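Side-chain contacts in catechol 1,2-dioxygenase (Burkholderia ambifaria, PDB 5VXT), which probably uses a bound iron(III) ion and molecular oxygen to open the ring of catechol between its two hydroxyl-bearing carbons: residues B[20-25]-B[54-59]; B[152-157]-B[196-201]; B[190-195]-B[206-211]; B[234-239]-B[269-274]. One frame throughout, in Å; residues are numbered along the deposited sequence.

Interaction 1 (B[20-25]-B[54-59])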
loop_
_atom_site.group_PDB
_atom_site.type_symbol
_atom_site.label_atom_id
_atom_site.label_comp_id
_atom_site.label_asym_id
_atom_site.label_seq_id
_atom_site.Cartn_x
_atom_site.Cartn_y
_atom_site.Cartn_z
ATOM N N GLN B 20 21.784 6.679 -5.931
ATOM C CA GLN B 20 21.407 6.398 -7.318
ATOM C C GLN B 20 21.704 4.949 -7.696
ATOM O O GLN B 20 20.933 4.326 -8.438
ATOM C CB GLN B 20 22.110 7.372 -8.266
ATOM C CG GLN B 20 21.692 8.826 -8.035
ATOM C CD GLN B 20 20.183 9.016 -8.119
ATOM O OE1 GLN B 20 19.554 8.625 -9.103
ATOM N NE2 GLN B 20 19.597 9.605 -7.085
ATOM N N ASP B 21 22.810 4.388 -7.191
ATOM C CA ASP B 21 23.081 2.977 -7.440
ATOM C C ASP B 21 22.041 2.099 -6.778
ATOM O O ASP B 21 21.650 1.060 -7.329
ATOM C CB ASP B 21 24.475 2.589 -6.931
ATOM C CG ASP B 21 25.573 3.038 -7.855
ATOM O OD1 ASP B 21 25.249 3.543 -8.953
ATOM O OD2 ASP B 21 26.761 2.886 -7.482
ATOM N N LEU B 22 21.593 2.494 -5.586
ATOM C CA LEU B 22 20.599 1.714 -4.868
ATOM C C LEU B 22 19.271 1.713 -5.609
ATOM O O LEU B 22 18.626 0.669 -5.718
ATOM C CB LEU B 22 20.416 2.276 -3.462
ATOM C CG LEU B 22 19.332 1.649 -2.592
ATOM C CD1 LEU B 22 19.618 0.187 -2.299
ATOM C CD2 LEU B 22 19.217 2.452 -1.272
ATOM N N LEU B 23 18.850 2.874 -6.110
ATOM C CA LEU B 23 17.608 2.952 -6.881
ATOM C C LEU B 23 17.658 2.075 -8.127
ATOM O O LEU B 23 16.660 1.432 -8.488
ATOM C CB LEU B 23 17.326 4.401 -7.279
ATOM C CG LEU B 23 16.851 5.281 -6.132
ATOM C CD1 LEU B 23 16.857 6.736 -6.569
ATOM C CD2 LEU B 23 15.451 4.828 -5.719
ATOM N N LYS B 24 18.788 2.073 -8.826
ATOM C CA LYS B 24 18.873 1.275 -10.051
ATOM C C LYS B 24 18.871 -0.212 -9.723
ATOM O O LYS B 24 18.283 -1.018 -10.455
ATOM C CB LYS B 24 20.121 1.641 -10.849
ATOM C CG LYS B 24 20.177 3.085 -11.305
ATOM C CD LYS B 24 21.553 3.407 -11.875
ATOM C CE LYS B 24 21.745 4.899 -12.074
ATOM N NZ LYS B 24 23.083 5.165 -12.671
ATOM N N ALA B 25 19.511 -0.591 -8.613
ATOM C CA ALA B 25 19.512 -1.994 -8.220
ATOM C C ALA B 25 18.123 -2.445 -7.800
ATOM O O ALA B 25 17.667 -3.526 -8.198
ATOM C CB ALA B 25 20.533 -2.227 -7.093
ATOM N N ASP B 54 11.227 9.050 -6.685
ATOM C CA ASP B 54 10.460 10.197 -6.215
ATOM C C ASP B 54 10.219 10.108 -4.718
ATOM O O ASP B 54 10.255 11.126 -4.012
ATOM C CB ASP B 54 9.128 10.275 -6.967
ATOM C CG ASP B 54 9.284 10.757 -8.403
ATOM O OD1 ASP B 54 10.411 11.120 -8.801
ATOM O OD2 ASP B 54 8.265 10.778 -9.143
ATOM N N LEU B 55 9.953 8.900 -4.214
ATOM C CA LEU B 55 9.779 8.729 -2.776
ATOM C C LEU B 55 11.067 9.058 -2.031
ATOM O O LEU B 55 11.049 9.820 -1.061
ATOM C CB LEU B 55 9.339 7.302 -2.449
ATOM C CG LEU B 55 9.236 6.971 -0.954
ATOM C CD1 LEU B 55 8.232 7.897 -0.191
ATOM C CD2 LEU B 55 8.895 5.489 -0.778
ATOM N N PHE B 56 12.193 8.482 -2.470
ATOM C CA PHE B 56 13.476 8.790 -1.831
ATOM C C PHE B 56 13.752 10.289 -1.826
ATOM O O PHE B 56 14.236 10.837 -0.823
ATOM C CB PHE B 56 14.634 8.065 -2.529
ATOM C CG PHE B 56 14.733 6.594 -2.215
ATOM C CD1 PHE B 56 13.685 5.915 -1.617
ATOM C CD2 PHE B 56 15.870 5.885 -2.563
ATOM C CE1 PHE B 56 13.777 4.552 -1.364
ATOM C CE2 PHE B 56 15.966 4.518 -2.308
ATOM C CZ PHE B 56 14.916 3.858 -1.708
ATOM N N LYS B 57 13.470 10.966 -2.942
ATOM C CA LYS B 57 13.749 12.395 -3.028
ATOM C C LYS B 57 12.839 13.184 -2.101
ATOM O O LYS B 57 13.273 14.167 -1.489
ATOM C CB LYS B 57 13.593 12.878 -4.467
ATOM C CG LYS B 57 13.797 14.367 -4.671
ATOM C CD LYS B 57 15.244 14.771 -4.388
ATOM C CE LYS B 57 15.509 16.239 -4.724
ATOM N NZ LYS B 57 16.962 16.582 -4.621
ATOM N N ALA B 58 11.569 12.773 -1.997
ATOM C CA ALA B 58 10.643 13.448 -1.093
ATOM C C ALA B 58 11.037 13.242 0.368
ATOM O O ALA B 58 10.875 14.153 1.187
ATOM C CB ALA B 58 9.216 12.954 -1.350
ATOM N N ILE B 59 11.534 12.047 0.715
ATOM C CA ILE B 59 12.045 11.815 2.066
ATOM C C ILE B 59 13.218 12.745 2.353
ATOM O O ILE B 59 13.308 13.349 3.434
ATOM C CB ILE B 59 12.435 10.329 2.237
ATOM C CG1 ILE B 59 11.174 9.457 2.279
ATOM C CG2 ILE B 59 13.293 10.111 3.498
ATOM C CD1 ILE B 59 11.443 7.981 2.077
#

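Interaction 2 (B[152-157]-B[196-201])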
loop_
_atom_site.group_PDB
_atom_site.type_symbol
_atom_site.label_atom_id
_atom_site.label_comp_id
_atom_site.label_asym_id
_atom_site.label_seq_id
_atom_site.Cartn_x
_atom_site.Cartn_y
_atom_site.Cartn_z
ATOM N N GLY B 152 -34.599 6.475 -19.718
ATOM C CA GLY B 152 -34.135 7.328 -20.785
ATOM C C GLY B 152 -33.834 6.515 -22.016
ATOM O O GLY B 152 -34.241 5.358 -22.133
ATOM N N THR B 153 -33.106 7.135 -22.935
ATOM C CA THR B 153 -32.702 6.484 -24.167
ATOM C C THR B 153 -31.189 6.497 -24.296
ATOM O O THR B 153 -30.510 7.426 -23.842
ATOM C CB THR B 153 -33.302 7.168 -25.391
ATOM O OG1 THR B 153 -32.689 8.453 -25.550
ATOM C CG2 THR B 153 -34.799 7.340 -25.224
ATOM N N VAL B 154 -30.681 5.440 -24.914
ATOM C CA VAL B 154 -29.289 5.334 -25.319
ATOM C C VAL B 154 -29.214 5.735 -26.783
ATOM O O VAL B 154 -29.816 5.083 -27.646
ATOM C CB VAL B 154 -28.755 3.911 -25.112
ATOM C CG1 VAL B 154 -27.321 3.790 -25.643
ATOM C CG2 VAL B 154 -28.860 3.527 -23.647
ATOM N N THR B 155 -28.500 6.817 -27.061
ATOM C CA THR B 155 -28.283 7.274 -28.421
ATOM C C THR B 155 -26.792 7.388 -28.700
ATOM O O THR B 155 -25.968 7.452 -27.784
ATOM C CB THR B 155 -28.938 8.635 -28.674
ATOM O OG1 THR B 155 -28.409 9.186 -29.881
ATOM C CG2 THR B 155 -28.622 9.584 -27.554
ATOM N N GLY B 156 -26.455 7.419 -29.992
ATOM C CA GLY B 156 -25.133 7.811 -30.421
ATOM C C GLY B 156 -25.029 9.317 -30.560
ATOM O O GLY B 156 -25.966 10.066 -30.283
ATOM N N LEU B 157 -23.858 9.763 -31.019
ATOM C CA LEU B 157 -23.640 11.194 -31.202
ATOM C C LEU B 157 -24.574 11.806 -32.243
ATOM O O LEU B 157 -24.774 13.025 -32.239
ATOM C CB LEU B 157 -22.188 11.455 -31.595
ATOM C CG LEU B 157 -21.141 11.355 -30.483
ATOM C CD1 LEU B 157 -19.763 11.509 -31.069
ATOM C CD2 LEU B 157 -21.380 12.409 -29.409
ATOM N N VAL B 196 -30.119 -3.901 -18.249
ATOM C CA VAL B 196 -31.159 -3.945 -19.268
ATOM C C VAL B 196 -30.511 -3.868 -20.643
ATOM O O VAL B 196 -29.564 -3.103 -20.862
ATOM C CB VAL B 196 -32.213 -2.829 -19.084
ATOM C CG1 VAL B 196 -32.660 -2.745 -17.640
ATOM C CG2 VAL B 196 -31.693 -1.498 -19.554
ATOM N N LYS B 197 -31.000 -4.702 -21.556
ATOM C CA LYS B 197 -30.654 -4.615 -22.965
ATOM C C LYS B 197 -31.704 -3.745 -23.635
ATOM O O LYS B 197 -32.902 -4.020 -23.518
ATOM C CB LYS B 197 -30.615 -6.002 -23.611
ATOM N N THR B 198 -31.268 -2.683 -24.302
ATOM C CA THR B 198 -32.225 -1.807 -24.952
ATOM C C THR B 198 -32.756 -2.467 -26.216
ATOM O O THR B 198 -32.088 -3.289 -26.848
ATOM C CB THR B 198 -31.597 -0.458 -25.301
ATOM O OG1 THR B 198 -30.651 -0.624 -26.363
ATOM C CG2 THR B 198 -30.913 0.150 -24.089
ATOM N N GLY B 199 -33.974 -2.107 -26.575
ATOM C CA GLY B 199 -34.576 -2.557 -27.806
ATOM C C GLY B 199 -34.221 -1.638 -28.953
ATOM O O GLY B 199 -33.284 -0.841 -28.883
ATOM N N ALA B 200 -35.002 -1.747 -30.028
ATOM C CA ALA B 200 -34.765 -0.904 -31.192
ATOM C C ALA B 200 -34.959 0.575 -30.887
ATOM O O ALA B 200 -34.371 1.414 -31.578
ATOM C CB ALA B 200 -35.686 -1.326 -32.340
ATOM N N ASP B 201 -35.772 0.913 -29.880
ATOM C CA ASP B 201 -36.031 2.302 -29.511
ATOM C C ASP B 201 -34.977 2.879 -28.575
ATOM O O ASP B 201 -35.142 4.012 -28.110
ATOM C CB ASP B 201 -37.408 2.445 -28.849
ATOM C CG ASP B 201 -37.571 1.568 -27.619
ATOM O OD1 ASP B 201 -36.598 0.887 -27.224
ATOM O OD2 ASP B 201 -38.684 1.553 -27.048
#

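Interaction 3 (B[190-195]-B[206-211])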
loop_
_atom_site.group_PDB
_atom_site.type_symbol
_atom_site.label_atom_id
_atom_site.label_comp_id
_atom_site.label_asym_id
_atom_site.label_seq_id
_atom_site.Cartn_x
_atom_site.Cartn_y
_atom_site.Cartn_z
ATOM N N PHE B 190 -27.241 -8.939 -6.116
ATOM C CA PHE B 190 -27.672 -7.946 -7.098
ATOM C C PHE B 190 -28.831 -7.083 -6.619
ATOM O O PHE B 190 -29.547 -6.490 -7.442
ATOM C CB PHE B 190 -28.027 -8.596 -8.440
ATOM C CG PHE B 190 -26.923 -9.434 -9.002
ATOM C CD1 PHE B 190 -26.985 -10.816 -8.941
ATOM C CD2 PHE B 190 -25.807 -8.840 -9.561
ATOM C CE1 PHE B 190 -25.966 -11.589 -9.447
ATOM C CE2 PHE B 190 -24.781 -9.609 -10.067
ATOM C CZ PHE B 190 -24.862 -10.986 -10.008
ATOM N N ASN B 191 -29.046 -6.980 -5.309
ATOM C CA ASN B 191 -30.000 -5.993 -4.826
ATOM C C ASN B 191 -29.508 -4.604 -5.201
ATOM O O ASN B 191 -28.339 -4.265 -4.979
ATOM C CB ASN B 191 -30.196 -6.089 -3.315
ATOM C CG ASN B 191 -31.286 -5.148 -2.821
ATOM O OD1 ASN B 191 -32.348 -5.043 -3.431
ATOM N ND2 ASN B 191 -31.015 -4.439 -1.726
ATOM N N LEU B 192 -30.405 -3.817 -5.795
ATOM C CA LEU B 192 -30.097 -2.479 -6.294
ATOM C C LEU B 192 -28.993 -2.506 -7.348
ATOM O O LEU B 192 -28.222 -1.552 -7.482
ATOM C CB LEU B 192 -29.734 -1.529 -5.150
ATOM C CG LEU B 192 -30.731 -1.506 -3.995
ATOM C CD1 LEU B 192 -30.294 -0.523 -2.942
ATOM C CD2 LEU B 192 -32.123 -1.154 -4.499
ATOM N N ARG B 193 -28.908 -3.608 -8.094
ATOM C CA ARG B 193 -28.062 -3.719 -9.274
ATOM C C ARG B 193 -28.883 -4.387 -10.363
ATOM O O ARG B 193 -29.543 -5.394 -10.102
ATOM C CB ARG B 193 -26.794 -4.541 -9.007
ATOM C CG ARG B 193 -25.983 -4.069 -7.829
ATOM C CD ARG B 193 -24.889 -5.064 -7.469
ATOM N NE ARG B 193 -24.134 -4.639 -6.292
ATOM C CZ ARG B 193 -23.107 -3.796 -6.323
ATOM N NH1 ARG B 193 -22.705 -3.283 -7.479
ATOM N NH2 ARG B 193 -22.476 -3.467 -5.197
ATOM N N GLY B 194 -28.833 -3.837 -11.574
ATOM C CA GLY B 194 -29.572 -4.409 -12.680
ATOM C C GLY B 194 -28.816 -4.241 -13.978
ATOM O O GLY B 194 -27.786 -3.566 -14.047
ATOM N N ALA B 195 -29.337 -4.889 -15.012
ATOM C CA ALA B 195 -28.829 -4.711 -16.363
ATOM C C ALA B 195 -29.998 -4.845 -17.322
ATOM O O ALA B 195 -30.786 -5.787 -17.205
ATOM C CB ALA B 195 -27.742 -5.734 -16.697
ATOM N N PHE B 206 -35.047 1.614 -15.168
ATOM C CA PHE B 206 -34.791 0.963 -13.894
ATOM C C PHE B 206 -35.844 1.411 -12.893
ATOM O O PHE B 206 -36.126 2.607 -12.773
ATOM C CB PHE B 206 -33.383 1.280 -13.366
ATOM C CG PHE B 206 -32.287 0.747 -14.232
ATOM C CD1 PHE B 206 -31.906 -0.584 -14.152
ATOM C CD2 PHE B 206 -31.634 1.571 -15.132
ATOM C CE1 PHE B 206 -30.894 -1.078 -14.954
ATOM C CE2 PHE B 206 -30.619 1.083 -15.936
ATOM C CZ PHE B 206 -30.251 -0.244 -15.847
ATOM N N ARG B 207 -36.435 0.450 -12.199
ATOM C CA ARG B 207 -37.377 0.717 -11.124
ATOM C C ARG B 207 -36.740 0.246 -9.828
ATOM O O ARG B 207 -36.370 -0.926 -9.699
ATOM C CB ARG B 207 -38.714 0.032 -11.397
ATOM C CG ARG B 207 -39.331 0.556 -12.676
ATOM C CD ARG B 207 -40.600 -0.161 -13.065
ATOM N NE ARG B 207 -41.064 0.285 -14.377
ATOM C CZ ARG B 207 -42.084 -0.258 -15.032
ATOM N NH1 ARG B 207 -42.749 -1.271 -14.497
ATOM N NH2 ARG B 207 -42.440 0.211 -16.221
ATOM N N THR B 208 -36.585 1.166 -8.886
ATOM C CA THR B 208 -35.716 0.927 -7.747
ATOM C C THR B 208 -36.176 1.841 -6.617
ATOM O O THR B 208 -37.317 2.321 -6.623
ATOM C CB THR B 208 -34.246 1.143 -8.153
ATOM O OG1 THR B 208 -33.392 0.934 -7.024
ATOM C CG2 THR B 208 -34.023 2.550 -8.699
ATOM N N LEU B 209 -35.297 2.075 -5.651
ATOM C CA LEU B 209 -35.560 2.972 -4.538
ATOM C C LEU B 209 -34.449 4.016 -4.457
ATOM O O LEU B 209 -33.343 3.824 -4.971
ATOM C CB LEU B 209 -35.675 2.200 -3.217
ATOM C CG LEU B 209 -36.659 1.027 -3.176
ATOM C CD1 LEU B 209 -36.551 0.266 -1.857
ATOM C CD2 LEU B 209 -38.093 1.503 -3.407
ATOM N N MET B 210 -34.764 5.130 -3.812
ATOM C CA MET B 210 -33.858 6.275 -3.789
ATOM C C MET B 210 -32.644 5.995 -2.902
ATOM O O MET B 210 -32.809 5.686 -1.714
ATOM C CB MET B 210 -34.619 7.502 -3.283
ATOM C CG MET B 210 -33.756 8.730 -3.057
ATOM S SD MET B 210 -33.244 9.464 -4.613
ATOM C CE MET B 210 -34.848 9.783 -5.336
ATOM N N PRO B 211 -31.421 6.097 -3.422
ATOM C CA PRO B 211 -30.243 5.903 -2.574
ATOM C C PRO B 211 -29.990 7.106 -1.681
ATOM O O PRO B 211 -30.496 8.203 -1.912
ATOM C CB PRO B 211 -29.104 5.742 -3.585
ATOM C CG PRO B 211 -29.528 6.601 -4.720
ATOM C CD PRO B 211 -31.037 6.420 -4.809
#

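Interaction 4 (B[234-239]-B[269-274]). With FE (Fe (III) ion), chain J; CAQ (catechol), chain K; EDO (1,2-ethanediol), chain M.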
loop_
_atom_site.group_PDB
_atom_site.type_symbol
_atom_site.label_atom_id
_atom_site.label_comp_id
_atom_site.label_asym_id
_atom_site.label_seq_id
_atom_site.Cartn_x
_atom_site.Cartn_y
_atom_site.Cartn_z
ATOM N N ASN B 234 -17.417 11.285 2.943
ATOM C CA ASN B 234 -18.779 11.076 2.470
ATOM C C ASN B 234 -18.914 11.420 0.991
ATOM O O ASN B 234 -18.197 12.281 0.469
ATOM C CB ASN B 234 -19.761 11.919 3.281
ATOM C CG ASN B 234 -19.697 11.622 4.757
ATOM O OD1 ASN B 234 -19.577 12.531 5.579
ATOM N ND2 ASN B 234 -19.778 10.346 5.107
ATOM N N ARG B 235 -19.858 10.740 0.319
ATOM C CA ARG B 235 -20.298 11.036 -1.037
ATOM C C ARG B 235 -21.762 11.465 -1.018
ATOM O O ARG B 235 -22.531 11.024 -0.158
ATOM C CB ARG B 235 -20.156 9.830 -1.989
ATOM C CG ARG B 235 -18.755 9.272 -2.163
ATOM C CD ARG B 235 -18.561 8.742 -3.578
ATOM N NE ARG B 235 -18.820 9.804 -4.538
ATOM C CZ ARG B 235 -19.337 9.618 -5.745
ATOM N NH1 ARG B 235 -19.649 8.395 -6.159
ATOM N NH2 ARG B 235 -19.550 10.664 -6.532
ATOM N N PRO B 236 -22.175 12.327 -1.940
ATOM C CA PRO B 236 -23.609 12.581 -2.113
ATOM C C PRO B 236 -24.304 11.363 -2.704
ATOM O O PRO B 236 -23.675 10.466 -3.272
ATOM C CB PRO B 236 -23.641 13.767 -3.082
ATOM C CG PRO B 236 -22.351 13.606 -3.878
ATOM C CD PRO B 236 -21.354 13.123 -2.869
ATOM N N ALA B 237 -25.633 11.336 -2.562
ATOM C CA ALA B 237 -26.409 10.235 -3.125
ATOM C C ALA B 237 -26.245 10.199 -4.641
ATOM O O ALA B 237 -26.264 11.236 -5.309
ATOM C CB ALA B 237 -27.890 10.381 -2.753
ATOM N N HIS B 238 -26.084 8.999 -5.189
ATOM C CA HIS B 238 -25.725 8.878 -6.594
ATOM C C HIS B 238 -26.093 7.489 -7.092
ATOM O O HIS B 238 -26.386 6.582 -6.309
ATOM C CB HIS B 238 -24.233 9.132 -6.811
ATOM C CG HIS B 238 -23.363 8.139 -6.114
ATOM N ND1 HIS B 238 -23.041 8.247 -4.779
ATOM C CD2 HIS B 238 -22.771 7.005 -6.556
ATOM C CE1 HIS B 238 -22.277 7.228 -4.430
ATOM N NE2 HIS B 238 -22.099 6.461 -5.489
ATOM N N VAL B 239 -26.064 7.342 -8.416
ATOM C CA VAL B 239 -26.317 6.077 -9.096
ATOM C C VAL B 239 -25.243 5.897 -10.161
ATOM O O VAL B 239 -24.961 6.832 -10.916
ATOM C CB VAL B 239 -27.724 6.041 -9.734
ATOM C CG1 VAL B 239 -27.944 4.737 -10.459
ATOM C CG2 VAL B 239 -28.782 6.238 -8.671
ATOM N N TYR B 269 -14.504 13.404 -5.442
ATOM C CA TYR B 269 -14.315 14.421 -6.476
ATOM C C TYR B 269 -14.956 14.027 -7.810
ATOM O O TYR B 269 -14.433 14.348 -8.878
ATOM C CB TYR B 269 -12.826 14.728 -6.656
ATOM C CG TYR B 269 -12.151 15.111 -5.348
ATOM C CD1 TYR B 269 -11.337 14.220 -4.654
ATOM C CD2 TYR B 269 -12.365 16.364 -4.801
ATOM C CE1 TYR B 269 -10.731 14.599 -3.432
ATOM C CE2 TYR B 269 -11.781 16.736 -3.619
ATOM C CZ TYR B 269 -10.977 15.859 -2.928
ATOM O OH TYR B 269 -10.419 16.298 -1.735
ATOM N N ALA B 270 -16.117 13.364 -7.757
ATOM C CA ALA B 270 -16.711 12.742 -8.940
ATOM C C ALA B 270 -17.883 13.514 -9.531
ATOM O O ALA B 270 -18.381 13.121 -10.595
ATOM C CB ALA B 270 -17.186 11.321 -8.614
ATOM N N THR B 271 -18.336 14.582 -8.880
ATOM C CA THR B 271 -19.502 15.315 -9.368
ATOM C C THR B 271 -19.161 16.095 -10.632
ATOM O O THR B 271 -18.089 16.696 -10.748
ATOM C CB THR B 271 -20.010 16.264 -8.281
ATOM O OG1 THR B 271 -20.396 15.495 -7.139
ATOM C CG2 THR B 271 -21.217 17.077 -8.764
ATOM N N ARG B 272 -20.079 16.075 -11.596
ATOM C CA ARG B 272 -19.929 16.864 -12.804
ATOM C C ARG B 272 -21.237 17.592 -13.092
ATOM O O ARG B 272 -22.317 17.093 -12.785
ATOM C CB ARG B 272 -19.516 15.998 -13.978
ATOM C CG ARG B 272 -18.233 15.235 -13.706
ATOM C CD ARG B 272 -17.724 14.567 -14.966
ATOM N NE ARG B 272 -17.009 15.530 -15.786
ATOM C CZ ARG B 272 -16.105 15.203 -16.699
ATOM N NH1 ARG B 272 -15.817 13.923 -16.925
ATOM N NH2 ARG B 272 -15.492 16.163 -17.379
ATOM N N GLU B 273 -21.098 18.795 -13.657
ATOM C CA GLU B 273 -22.223 19.704 -13.855
ATOM C C GLU B 273 -23.301 19.063 -14.716
ATOM O O GLU B 273 -24.498 19.259 -14.485
ATOM C CB GLU B 273 -21.698 20.986 -14.497
ATOM C CG GLU B 273 -22.687 22.102 -14.697
ATOM C CD GLU B 273 -22.068 23.263 -15.452
ATOM O OE1 GLU B 273 -20.859 23.527 -15.253
ATOM O OE2 GLU B 273 -22.781 23.897 -16.261
ATOM N N GLU B 274 -22.892 18.271 -15.695
ATOM C CA GLU B 274 -23.838 17.636 -16.602
ATOM C C GLU B 274 -24.463 16.375 -16.022
ATOM O O GLU B 274 -25.327 15.781 -16.677
ATOM C CB GLU B 274 -23.142 17.296 -17.926
ATOM C CG GLU B 274 -22.464 18.480 -18.603
ATOM C CD GLU B 274 -21.031 18.689 -18.123
ATOM O OE1 GLU B 274 -20.631 18.063 -17.116
ATOM O OE2 GLU B 274 -20.306 19.483 -18.758
HETATM FE FE FE J . -21.194 4.631 -5.432
HETATM C C1 CAQ K . -16.275 5.006 -2.897
HETATM C C2 CAQ K . -17.528 4.401 -2.840
HETATM C C3 CAQ K . -18.445 4.638 -3.855
HETATM O O3 CAQ K . -19.678 4.071 -3.849
HETATM C C4 CAQ K . -18.070 5.528 -4.968
HETATM O O4 CAQ K . -18.968 5.765 -5.956
HETATM C C5 CAQ K . -16.809 6.109 -4.986
HETATM C C6 CAQ K . -15.918 5.847 -3.950
HETATM C C1 EDO M . -16.878 18.413 -5.945
HETATM O O1 EDO M . -17.631 17.255 -5.583
HETATM C C2 EDO M . -15.850 17.985 -6.979
HETATM O O2 EDO M . -16.469 17.019 -7.837
#

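Interaction 1 (B[20-25]-B[54-59])
Leu22 and Leu23 meet Phe56, and the contact between 20-25 and 54-59 is purely apolar. The heart of it is Leu23 against Phe56. Leu23 CD2 lies 3.4 Å from Phe56 CD2 and 3.5 Å from Phe56 CE2, so one methyl lies close to the CD2-CE2 bond of the ring, approaching obliquely. Leu23 CG stands behind it, 3.8 Å from Phe56 CD2. The two side chains run past each other in opposite directions. Phe56 CG lies anti to its own carbonyl carbon (chi1 -76°), which carries the ring out toward helix 17-27.

Leu22 adds a lighter touch. Its CD2 sits 4.0 Å from Phe56 CE2, and the two side chains cross at about a right angle.

No hydrogen bond joins the segments. The Phe56 carbonyl oxygen accepts a hydrogen bond from Tyr97 OH of the second subunit, whose ring also stacks with Phe56. Helix 42-62, in the catechol dioxygenase N-terminal region, touches bound phosphatidylethanolamine through Asp54 and Leu55. The contact joins this helix to helix 17-27 at the subunit interface. Phe14 packs on Leu23 and Phe56, and Gly93 of the second subunit packs on Leu22 and Phe56.

Interaction 2 (B[152-157]-B[196-201])
Val154 has CG1 anti to the backbone N (chi1 176°), which leaves CG2 anti to the carbonyl carbon. Thr198 has OG1 between the backbone N and the carbonyl carbon (chi1 70°), which puts its CG2 in the same position. These two methyls face each other at 4.0 Å between Val154 CG2 and Thr198 CG2. The side chains cross at about a right angle, and both are buried. Thr198 OG1 is hydrogen-bonded to Val162 O and Ala165 N, in the loop before strand 166-170. One branch of Thr198, the hydroxyl, is thus hydrogen-bonded, while the other, the methyl, packs on Val154.

A second, looser touch lies nearer the surface. Thr153 CG2 comes within 4.4 Å of Asp201 O. The Asp201 side chain is engaged locally instead, with OD1 accepting from Lys203 N in an Asx turn that leads into strand 203-209.

Strand 147-155 belongs to one sheet of the dioxygenase domain. Strand 193-197 belongs to the other, and Thr198 follows it directly. The contact therefore bridges the sandwich near one end. Val167 and Leu304 also pack on Val154. No hydrogen bond crosses between the segments. The chemistry implies a small apolar bridge beside polar groups that are satisfied elsewhere: Thr198 OG1 as above, and the backbone of Val154 by Val162 and Gly202.

Interaction 3 (B[190-195]-B[206-211])
Leu192 and Thr208 lie opposite each other with their CA atoms 6.7 Å apart, where a type II turn from Phe190 to Arg193, closed by Arg193 N to Phe190 O at 3.0 Å, leads into strand 193-197. Leu192 is the third residue of that turn and has a positive phi (59°).

Its side chain reaches across to strand 203-209 of the other sheet. Leu192 CD2 sits 3.5 Å from Thr208 OG1, and the two side chains cross at about a right angle. This is a methyl against a hydroxyl, not a polar bond. Thr208 OG1 has its polar partner in His171 NE2.

Further along, the ring of Phe206 meets backbone. Its atom CE1 lies 3.9 Å from Gly194 C and 4.1 Å from Ala195 N, so the peptide between them sits at the ring edge, near the ring plane. Phe206 CG is anti to the carbonyl carbon (chi1 -65°), which sends the ring toward strand 193-197. Gly194 has no side chain between the ring and its backbone.

Arg193 turns away from this interface. It packs on Tyr178, an iron ligand, and its NH1 and NH2 bond to Leu123 O and Ser179 O.

The two strands belong to different sheets. Phe206, from strand 203-209, lies in the interior of the sandwich, where it also packs on Val167 and Cys169 of strand 166-170 and Phe241 of strand 238-244.

Interaction 4 (B[234-239]-B[269-274])
Catechol O4 is held by the iron(III) ion and by Arg235, whose other terminal nitrogen touches Ala270 across the contact. The iron lies 2.5 Å from catechol O4 and 2.3 Å from catechol O3, so the substrate chelates the metal. Arg235 NH1 donates to catechol O4 at 2.7 Å, a bent bond (131°) with the oxygen at the edge of the guanidinium, near its plane. The chain of Arg235 bends at chi2 and chi3 (-147° and 57°), which folds CD against the catechol ring. NH1 also bonds to Gln254 OE1.

Arg235 NH2 lies 3.2 Å from Ala270 CB and forms a salt bridge with Asp266. Asp266 also accepts from Ala270 N, so it ties both sides of the contact together. Pro236 CG and Thr271 OG1 meet more loosely, at 4.2 Å.

His238 NE2 binds the iron at 2.0 Å. Its ND1 donates to Pro236 O at 2.8 Å, nearly straight and in the ring plane, which fixes the ring's rotation. Arg235 NH1 lies over one face of that ring. Tyr178 and His240 complete the protein ligands of the iron. Tyr214 lines the catechol pocket without binding the metal, consistent with the substrate-bound site of intradiol dioxygenases.

How the interactions relate
Within the chain, interaction 1 stands apart. Its centre is about 52, 48 and 38 Å from those of interactions 2, 3 and 4, and it comes first in sequence, in N-terminal helices that meet the second subunit. The other three lie in the dioxygenase domain. Interactions 2 and 3 share strand 193-197, alternate along the chain and touch through Val196 and Phe206; together they tie the two sheets of the sandwich at successive levels. Interaction 4 follows, about 17 Å from interaction 3 between centres. There Pro211, after strand 203-209, packs on the start of strand 238-244, which carries the iron ligand His238. Leu22 of the second subunit packs on Tyr269, so the dimer brings the regions of interactions 1 and 4 together.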